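Local coordinates for protein putative NADH dehydrogenase/NAD(P)H nitroreductase (Bacteroides thetaiotaomicron VPI-5482, PDB 3KWK) that binds flavin mononucleotide and probably works as an oxidoreductase of the nitroreductase family, at residues Cys88-Arg93 and Glu142-Leu147. Numbering follows the deposited sequence.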
loop_
_atom_site.group_PDB
_atom_site.type_symbol
_atom_site.label_atom_id
_atom_site.label_comp_id
_atom_site.label_asym_id
_atom_site.label_seq_id
_atom_site.Cartn_x
_atom_site.Cartn_y
_atom_site.Cartn_z
ATOM N N CYS A 88 5.565 11.476 2.779
ATOM C CA CYS A 88 4.702 12.458 3.405
ATOM C C CYS A 88 3.481 12.670 2.558
ATOM O O CYS A 88 3.482 12.384 1.375
ATOM C CB CYS A 88 5.390 13.821 3.535
ATOM S SG CYS A 88 6.996 13.776 4.337
ATOM N N GLY A 89 2.459 13.257 3.168
ATOM C CA GLY A 89 1.215 13.586 2.467
ATOM C C GLY A 89 0.815 15.032 2.656
ATOM O O GLY A 89 0.937 15.560 3.760
ATOM N N ASP A 90 0.339 15.680 1.593
ATOM C CA ASP A 90 -0.175 17.043 1.738
ATOM C C ASP A 90 -1.615 17.003 2.225
ATOM O O ASP A 90 -2.552 16.805 1.435
ATOM C CB ASP A 90 -0.032 17.794 0.419
ATOM C CG ASP A 90 -0.412 19.262 0.544
ATOM O OD1 ASP A 90 -0.949 19.639 1.602
ATOM O OD2 ASP A 90 -0.080 20.029 -0.396
ATOM N N SER A 91 -1.786 17.097 3.540
ATOM C CA SER A 91 -3.083 16.990 4.180
ATOM C C SER A 91 -4.009 18.163 3.804
ATOM O O SER A 91 -5.209 18.083 4.017
ATOM C CB SER A 91 -2.884 16.969 5.697
ATOM O OG SER A 91 -2.387 18.200 6.160
ATOM N N ALA A 92 -3.461 19.244 3.228
ATOM C CA ALA A 92 -4.286 20.352 2.776
ATOM C C ALA A 92 -5.071 19.988 1.509
ATOM O O ALA A 92 -6.158 20.550 1.257
ATOM C CB ALA A 92 -3.459 21.633 2.550
ATOM N N ARG A 93 -4.512 19.030 0.769
ATOM C CA ARG A 93 -4.986 18.603 -0.547
ATOM C C ARG A 93 -5.872 17.359 -0.495
ATOM O O ARG A 93 -6.655 17.135 -1.386
ATOM C CB ARG A 93 -3.797 18.359 -1.479
ATOM C CG ARG A 93 -3.039 19.666 -1.883
ATOM C CD ARG A 93 -1.981 19.438 -2.979
ATOM N NE ARG A 93 -2.657 19.122 -4.209
ATOM C CZ ARG A 93 -2.487 18.034 -4.958
ATOM N NH1 ARG A 93 -1.515 17.109 -4.722
ATOM N NH2 ARG A 93 -3.281 17.911 -6.004
ATOM N N GLU A 142 3.617 22.991 7.665
ATOM C CA GLU A 142 2.622 22.481 8.613
ATOM C C GLU A 142 1.640 21.466 8.005
ATOM O O GLU A 142 1.250 20.488 8.649
ATOM C CB GLU A 142 1.847 23.677 9.205
ATOM C CG GLU A 142 0.837 23.309 10.281
ATOM C CD GLU A 142 0.403 24.511 11.129
ATOM O OE1 GLU A 142 0.140 25.583 10.553
ATOM O OE2 GLU A 142 0.322 24.369 12.369
ATOM N N ASN A 143 1.283 21.697 6.745
ATOM C CA ASN A 143 0.294 20.874 6.021
ATOM C C ASN A 143 0.819 19.545 5.508
ATOM O O ASN A 143 0.058 18.650 5.170
ATOM C CB ASN A 143 -0.337 21.644 4.861
ATOM C CG ASN A 143 0.690 22.202 3.884
ATOM O OD1 ASN A 143 1.542 23.004 4.279
ATOM N ND2 ASN A 143 0.562 21.849 2.585
ATOM N N ILE A 144 2.142 19.450 5.444
ATOM C CA ILE A 144 2.826 18.251 4.957
ATOM C C ILE A 144 3.118 17.326 6.121
ATOM O O ILE A 144 3.923 17.658 6.979
ATOM C CB ILE A 144 4.116 18.602 4.198
ATOM C CG1 ILE A 144 3.868 19.584 3.054
ATOM C CG2 ILE A 144 4.806 17.337 3.621
ATOM C CD1 ILE A 144 2.775 19.204 1.985
ATOM N N LEU A 145 2.431 16.192 6.147
ATOM C CA LEU A 145 2.486 15.282 7.278
ATOM C C LEU A 145 3.282 14.038 6.931
ATOM O O LEU A 145 2.990 13.384 5.937
ATOM C CB LEU A 145 1.064 14.897 7.714
ATOM C CG LEU A 145 0.152 16.079 8.015
ATOM C CD1 LEU A 145 -1.192 15.550 8.526
ATOM C CD2 LEU A 145 0.758 17.108 8.998
ATOM N N PRO A 146 4.224 13.643 7.796
ATOM C CA PRO A 146 5.040 12.458 7.454
ATOM C C PRO A 146 4.362 11.152 7.853
ATOM O O PRO A 146 3.997 11.005 9.011
ATOM C CB PRO A 146 6.333 12.681 8.268
ATOM C CG PRO A 146 5.932 13.498 9.420
ATOM C CD PRO A 146 4.760 14.348 8.974
ATOM N N LEU A 147 4.166 10.247 6.889
ATOM C CA LEU A 147 3.629 8.944 7.164
ATOM C C LEU A 147 4.695 8.032 7.764
ATOM O O LEU A 147 4.480 7.460 8.815
ATOM C CB LEU A 147 3.031 8.275 5.922
ATOM C CG LEU A 147 2.555 6.851 6.131
ATOM C CD1 LEU A 147 1.347 6.855 7.022
ATOM C CD2 LEU A 147 2.215 6.176 4.772
#
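G89 and L145 form an antiparallel hydrogen-bonded pair, G89 N giving to L145 O (2.8 Å) and L145 N to G89 O (2.9 Å). The non-hydrogen-bonded pairs C88–P146 and D90–I144 flank it. Where strand 83-90 ends and strand 144-153 begins, N143 O takes two donors, the backbone S91 N and the hydroxyl of the same residue; S91 OG lies 2.7 Å from N143 O. D90 CG stands anti to the backbone N (chi1 -174°), beside the carbonyl carbon. D90 OD1 takes two donors from opposite faces of the carboxylate plane: N143 ND2 at 2.9 Å, 45° above that plane, and A92 N, which closes an Asx turn. The N143 ND2 to D90 OD1 bond lies close to the N143 amide plane, which stands 61° from the carboxylate plane. Replacing D90 with an alanine would probably leave the N143 amide without this acceptor, free to turn, and undo the Asx turn. The pairing joins strands 83-90 and 144-153, the two middle strands of the antiparallel sheet as built by this chain of a nitroreductase-type flavoprotein. On the face of C88, D90, I144 and P146, I144 CG2 meets C88 CB at 3.6 Å, the I144 CD1 methyl lies against the carboxylate carbon D90 CG, and L140 touches C88 and P146. On the face that L145 occupies, its CD1 packs on S91 CB (3.6 Å), just past the strand end, and W97 of helix 97-114 touches both.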